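Local coordinates for erythrocyte membrane protein 1 (Plasmodium falciparum, PDB 6S8T) that binds the host cell-surface receptor ICAM-1 through this DBLbeta domain, one piece of a much longer surface protein of the malaria parasite, at residues W253-Q265 against H279-I291. Numbering follows the deposited sequence.
Sequences WEANRHQVWRAMQ and HYNSRGTPLDDYI
Tyr280 offers its backbone carbonyl to two side chains one helical turn apart: Trp261 NE1 donates to Tyr280 O at 3.1 Å, and Gln265 NE2 to the same oxygen, the two arriving from opposite faces of the carbonyl plane. The aliphatic part of Gln265 also lies against the backbone of Asn281, with Gln265 CG 3.3 Å from Asn281 O. Past Gly284, whose backbone angles favour glycine, Thr285 OG1 receives a bond from His258 ND1 (2.6 Å, 162° at the hydrogen) in the imidazole plane, while Thr285 CG2 covers one face of the Arg257 guanidinium. A water joins Arg257 NH1 to Thr285 O. Pro286 then covers a face of the Trp261 indole in a CH-pi contact, CD sitting 3.4 Å from the centroid of the five-membered ring and almost on its normal; the Pro286 carbonyl takes a weak bond from Arg257 NH2. Asp289 is gripped side-on by Arg257, the carboxylate and guanidinium nearly coplanar: Arg257 NE reaches Asp289 OD2 at 2.8 Å and Arg257 NH2 reaches Asp289 OD1, each oxygen accepting on its syn lone pair. With chi1 at 61°, CG of Arg257 sits between the backbone N and the carbonyl carbon, and a bend at chi3 turns the guanidinium toward Asp289. The anti lone pair of Asp289 OD2 accepts Trp253 NE1 at 2.9 Å, so three N-H groups fix this buried carboxylate. The tilted Tyr290 ring brings CE2 over the other guanidinium face, toward its rim; its hydroxyl meets Glu254 OE2 at a doubtfully short distance and bonds to His24 of helix 16-32. Within the Duffy-binding-like fold, the loop leading to helix 293-319 thus lies along helix 246-268, with helix 172-194 packing on Asp289 and Met264 and helix 137-163 on Val260.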
loop_
_atom_site.group_PDB
_atom_site.type_symbol
_atom_site.label_atom_id
_atom_site.label_comp_id
_atom_site.label_asym_id
_atom_site.label_seq_id
_atom_site.Cartn_x
_atom_site.Cartn_y
_atom_site.Cartn_z
ATOM N N TRP A 253 9.051 3.466 -15.821
ATOM C CA TRP A 253 9.235 3.186 -14.403
ATOM C C TRP A 253 10.497 2.362 -14.162
ATOM O O TRP A 253 11.267 2.661 -13.241
ATOM C CB TRP A 253 8.002 2.479 -13.836
ATOM C CG TRP A 253 8.116 2.190 -12.370
ATOM C CD1 TRP A 253 8.290 0.967 -11.784
ATOM C CD2 TRP A 253 8.091 3.147 -11.300
ATOM N NE1 TRP A 253 8.364 1.104 -10.418
ATOM C CE2 TRP A 253 8.246 2.431 -10.097
ATOM C CE3 TRP A 253 7.946 4.537 -11.244
ATOM C CZ2 TRP A 253 8.261 3.058 -8.851
ATOM C CZ3 TRP A 253 7.964 5.160 -10.004
ATOM C CH2 TRP A 253 8.118 4.419 -8.826
ATOM N N GLU A 254 10.737 1.339 -14.993
ATOM C CA GLU A 254 11.937 0.518 -14.837
ATOM C C GLU A 254 13.205 1.347 -14.985
ATOM O O GLU A 254 14.207 1.092 -14.305
ATOM C CB GLU A 254 11.940 -0.619 -15.860
ATOM C CG GLU A 254 10.968 -1.732 -15.545
ATOM C CD GLU A 254 11.244 -2.360 -14.198
ATOM O OE1 GLU A 254 12.410 -2.743 -13.945
ATOM O OE2 GLU A 254 10.297 -2.453 -13.385
ATOM N N ALA A 255 13.184 2.334 -15.879
ATOM C CA ALA A 255 14.367 3.146 -16.130
ATOM C C ALA A 255 14.660 4.119 -14.993
ATOM O O ALA A 255 15.823 4.484 -14.787
ATOM C CB ALA A 255 14.201 3.914 -17.442
ATOM N N ASN A 256 13.639 4.546 -14.244
ATOM C CA ASN A 256 13.813 5.632 -13.286
ATOM C C ASN A 256 13.344 5.298 -11.872
ATOM O O ASN A 256 13.327 6.193 -11.021
ATOM C CB ASN A 256 13.087 6.891 -13.773
ATOM C CG ASN A 256 13.574 7.357 -15.130
ATOM O OD1 ASN A 256 14.708 7.816 -15.272
ATOM N ND2 ASN A 256 12.714 7.249 -16.137
ATOM N N ARG A 257 12.972 4.045 -11.592
ATOM C CA ARG A 257 12.437 3.720 -10.272
ATOM C C ARG A 257 13.465 3.942 -9.170
ATOM O O ARG A 257 13.096 4.303 -8.046
ATOM C CB ARG A 257 11.932 2.276 -10.239
ATOM C CG ARG A 257 13.002 1.235 -10.520
ATOM C CD ARG A 257 12.399 -0.154 -10.707
ATOM N NE ARG A 257 11.850 -0.702 -9.472
ATOM C CZ ARG A 257 12.556 -1.407 -8.592
ATOM N NH1 ARG A 257 13.843 -1.646 -8.809
ATOM N NH2 ARG A 257 11.978 -1.872 -7.494
ATOM N N HIS A 258 14.754 3.745 -9.464
ATOM C CA HIS A 258 15.756 3.901 -8.416
ATOM C C HIS A 258 15.946 5.364 -8.033
ATOM O O HIS A 258 16.093 5.683 -6.848
ATOM C CB HIS A 258 17.092 3.299 -8.834
ATOM C CG HIS A 258 18.181 3.573 -7.847
ATOM N ND1 HIS A 258 18.241 2.950 -6.619
ATOM C CD2 HIS A 258 19.216 4.446 -7.876
ATOM C CE1 HIS A 258 19.282 3.407 -5.946
ATOM N NE2 HIS A 258 19.888 4.318 -6.686
ATOM N N GLN A 259 15.975 6.266 -9.017
ATOM C CA GLN A 259 16.092 7.688 -8.703
ATOM C C GLN A 259 14.895 8.180 -7.906
ATOM O O GLN A 259 15.013 9.142 -7.138
ATOM C CB GLN A 259 16.246 8.504 -9.987
ATOM C CG GLN A 259 17.565 8.291 -10.703
ATOM C CD GLN A 259 17.663 9.086 -11.990
ATOM O OE1 GLN A 259 17.212 8.637 -13.046
ATOM N NE2 GLN A 259 18.250 10.275 -11.911
ATOM N N VAL A 260 13.737 7.540 -8.078
ATOM C CA VAL A 260 12.575 7.895 -7.274
ATOM C C VAL A 260 12.796 7.485 -5.824
ATOM O O VAL A 260 12.551 8.270 -4.898
ATOM C CB VAL A 260 11.307 7.255 -7.869
ATOM C CG1 VAL A 260 10.125 7.451 -6.940
ATOM C CG2 VAL A 260 11.017 7.849 -9.246
ATOM N N TRP A 261 13.295 6.263 -5.604
ATOM C CA TRP A 261 13.581 5.806 -4.247
ATOM C C TRP A 261 14.702 6.613 -3.602
ATOM O O TRP A 261 14.716 6.773 -2.375
ATOM C CB TRP A 261 13.934 4.319 -4.251
ATOM C CG TRP A 261 14.296 3.780 -2.895
ATOM C CD1 TRP A 261 15.525 3.360 -2.481
ATOM C CD2 TRP A 261 13.418 3.616 -1.775
ATOM N NE1 TRP A 261 15.467 2.934 -1.176
ATOM C CE2 TRP A 261 14.184 3.087 -0.717
ATOM C CE3 TRP A 261 12.058 3.863 -1.564
ATOM C CZ2 TRP A 261 13.637 2.799 0.532
ATOM C CZ3 TRP A 261 11.516 3.577 -0.323
ATOM C CH2 TRP A 261 12.304 3.050 0.708
ATOM N N ARG A 262 15.645 7.121 -4.400
ATOM C CA ARG A 262 16.697 7.971 -3.849
ATOM C C ARG A 262 16.119 9.251 -3.261
ATOM O O ARG A 262 16.620 9.763 -2.253
ATOM C CB ARG A 262 17.730 8.296 -4.927
ATOM C CG ARG A 262 18.875 7.305 -5.013
ATOM C CD ARG A 262 19.836 7.670 -6.134
ATOM N NE ARG A 262 20.162 9.094 -6.141
ATOM C CZ ARG A 262 21.163 9.640 -5.457
ATOM N NH1 ARG A 262 21.944 8.881 -4.700
ATOM N NH2 ARG A 262 21.383 10.946 -5.528
ATOM N N ALA A 263 15.063 9.784 -3.879
ATOM C CA ALA A 263 14.426 10.983 -3.349
ATOM C C ALA A 263 13.786 10.719 -1.993
ATOM O O ALA A 263 13.742 11.615 -1.142
ATOM C CB ALA A 263 13.389 11.508 -4.341
ATOM N N MET A 264 13.297 9.497 -1.772
ATOM C CA MET A 264 12.750 9.115 -0.477
ATOM C C MET A 264 13.835 8.779 0.538
ATOM O O MET A 264 13.599 8.910 1.746
ATOM C CB MET A 264 11.794 7.927 -0.640
ATOM C CG MET A 264 10.511 8.264 -1.395
ATOM S SD MET A 264 9.410 6.847 -1.593
ATOM C CE MET A 264 7.873 7.651 -2.035
ATOM N N GLN A 265 15.018 8.362 0.080
ATOM C CA GLN A 265 16.109 8.070 1.002
ATOM C C GLN A 265 16.641 9.320 1.694
ATOM O O GLN A 265 17.288 9.202 2.741
ATOM C CB GLN A 265 17.253 7.363 0.271
ATOM C CG GLN A 265 16.960 5.923 -0.121
ATOM C CD GLN A 265 18.140 5.254 -0.807
ATOM O OE1 GLN A 265 18.874 5.887 -1.569
ATOM N NE2 GLN A 265 18.332 3.968 -0.534
ATOM N N HIS A 279 16.362 -1.706 6.045
ATOM C CA HIS A 279 17.689 -1.941 5.488
ATOM C C HIS A 279 17.845 -1.424 4.062
ATOM O O HIS A 279 18.929 -1.569 3.488
ATOM C CB HIS A 279 18.045 -3.433 5.551
ATOM C CG HIS A 279 17.470 -4.250 4.435
ATOM N ND1 HIS A 279 16.227 -4.841 4.511
ATOM C CD2 HIS A 279 17.976 -4.593 3.228
ATOM C CE1 HIS A 279 15.988 -5.503 3.391
ATOM N NE2 HIS A 279 17.034 -5.368 2.597
ATOM N N TYR A 280 16.805 -0.818 3.484
ATOM C CA TYR A 280 16.912 -0.118 2.209
ATOM C C TYR A 280 17.082 1.388 2.380
ATOM O O TYR A 280 17.055 2.120 1.385
ATOM C CB TYR A 280 15.684 -0.395 1.336
ATOM C CG TYR A 280 15.535 -1.834 0.898
ATOM C CD1 TYR A 280 16.429 -2.405 0.003
ATOM C CD2 TYR A 280 14.491 -2.618 1.369
ATOM C CE1 TYR A 280 16.294 -3.720 -0.402
ATOM C CE2 TYR A 280 14.345 -3.934 0.969
ATOM C CZ TYR A 280 15.249 -4.480 0.085
ATOM O OH TYR A 280 15.107 -5.789 -0.313
ATOM N N ASN A 281 17.259 1.868 3.615
ATOM C CA ASN A 281 17.272 3.308 3.852
ATOM C C ASN A 281 18.505 3.979 3.258
ATOM O O ASN A 281 18.416 5.115 2.784
ATOM C CB ASN A 281 17.177 3.598 5.349
ATOM C CG ASN A 281 15.816 3.256 5.924
ATOM O OD1 ASN A 281 14.967 2.684 5.239
ATOM N ND2 ASN A 281 15.603 3.597 7.191
ATOM N N SER A 282 19.658 3.305 3.265
ATOM C CA SER A 282 20.882 3.890 2.737
ATOM C C SER A 282 21.479 3.144 1.552
ATOM O O SER A 282 22.327 3.716 0.859
ATOM C CB SER A 282 21.952 3.990 3.839
ATOM O OG SER A 282 22.366 2.705 4.269
ATOM N N ARG A 283 21.073 1.900 1.298
ATOM C CA ARG A 283 21.619 1.110 0.201
ATOM C C ARG A 283 20.513 0.278 -0.427
ATOM O O ARG A 283 19.723 -0.346 0.288
ATOM C CB ARG A 283 22.747 0.182 0.679
ATOM C CG ARG A 283 24.008 0.879 1.171
ATOM C CD ARG A 283 24.768 1.550 0.036
ATOM N NE ARG A 283 26.087 2.007 0.467
ATOM C CZ ARG A 283 26.324 3.193 1.019
ATOM N NH1 ARG A 283 25.330 4.050 1.209
ATOM N NH2 ARG A 283 27.554 3.523 1.384
ATOM N N GLY A 284 20.464 0.263 -1.760
ATOM C CA GLY A 284 19.556 -0.606 -2.481
ATOM C C GLY A 284 18.219 0.034 -2.805
ATOM O O GLY A 284 17.923 1.181 -2.456
ATOM N N THR A 285 17.390 -0.748 -3.498
ATOM C CA THR A 285 16.044 -0.344 -3.882
ATOM C C THR A 285 15.073 -1.452 -3.487
ATOM O O THR A 285 15.316 -2.628 -3.807
ATOM C CB THR A 285 15.952 -0.070 -5.389
ATOM O OG1 THR A 285 16.968 0.863 -5.771
ATOM C CG2 THR A 285 14.586 0.497 -5.749
ATOM N N PRO A 286 13.977 -1.130 -2.804
ATOM C CA PRO A 286 13.028 -2.172 -2.400
ATOM C C PRO A 286 12.265 -2.732 -3.590
ATOM O O PRO A 286 12.185 -2.124 -4.660
ATOM C CB PRO A 286 12.091 -1.441 -1.432
ATOM C CG PRO A 286 12.168 -0.015 -1.848
ATOM C CD PRO A 286 13.581 0.198 -2.309
ATOM N N LEU A 287 11.692 -3.918 -3.382
ATOM C CA LEU A 287 10.969 -4.636 -4.425
ATOM C C LEU A 287 9.460 -4.614 -4.209
ATOM O O LEU A 287 8.737 -5.389 -4.847
ATOM C CB LEU A 287 11.473 -6.076 -4.515
ATOM C CG LEU A 287 12.904 -6.254 -5.025
ATOM C CD1 LEU A 287 13.351 -7.697 -4.862
ATOM C CD2 LEU A 287 13.005 -5.822 -6.480
ATOM N N ASP A 288 8.972 -3.737 -3.328
ATOM C CA ASP A 288 7.542 -3.689 -3.032
ATOM C C ASP A 288 6.719 -3.323 -4.262
ATOM O O ASP A 288 5.560 -3.738 -4.379
ATOM C CB ASP A 288 7.277 -2.692 -1.900
ATOM C CG ASP A 288 8.012 -3.048 -0.610
ATOM O OD1 ASP A 288 9.263 -3.026 -0.601
ATOM O OD2 ASP A 288 7.335 -3.343 0.398
ATOM N N ASP A 289 7.292 -2.555 -5.189
ATOM C CA ASP A 289 6.540 -2.132 -6.365
ATOM C C ASP A 289 6.256 -3.268 -7.351
ATOM O O ASP A 289 5.599 -3.015 -8.368
ATOM C CB ASP A 289 7.272 -0.988 -7.075
ATOM C CG ASP A 289 8.727 -1.308 -7.374
ATOM O OD1 ASP A 289 9.349 -2.078 -6.608
ATOM O OD2 ASP A 289 9.255 -0.773 -8.376
ATOM N N TYR A 290 6.703 -4.499 -7.092
ATOM C CA TYR A 290 6.347 -5.637 -7.935
ATOM C C TYR A 290 5.381 -6.600 -7.264
ATOM O O TYR A 290 5.049 -7.634 -7.852
ATOM C CB TYR A 290 7.601 -6.393 -8.380
ATOM C CG TYR A 290 8.544 -5.538 -9.180
ATOM C CD1 TYR A 290 8.367 -5.359 -10.547
ATOM C CD2 TYR A 290 9.602 -4.887 -8.564
ATOM C CE1 TYR A 290 9.230 -4.564 -11.276
ATOM C CE2 TYR A 290 10.465 -4.094 -9.280
ATOM C CZ TYR A 290 10.280 -3.936 -10.634
ATOM O OH TYR A 290 11.152 -3.145 -11.339
ATOM N N ILE A 291 4.943 -6.303 -6.046
ATOM C CA ILE A 291 3.905 -7.088 -5.383
ATOM C C ILE A 291 2.563 -6.460 -5.739
ATOM O O ILE A 291 2.402 -5.237 -5.610
ATOM C CB ILE A 291 4.127 -7.136 -3.862
ATOM C CG1 ILE A 291 5.436 -7.861 -3.538
ATOM C CG2 ILE A 291 2.947 -7.798 -3.166
ATOM C CD1 ILE A 291 5.725 -7.962 -2.062
HETATM O O HOH W 1 15.300 -3.479 -6.615
#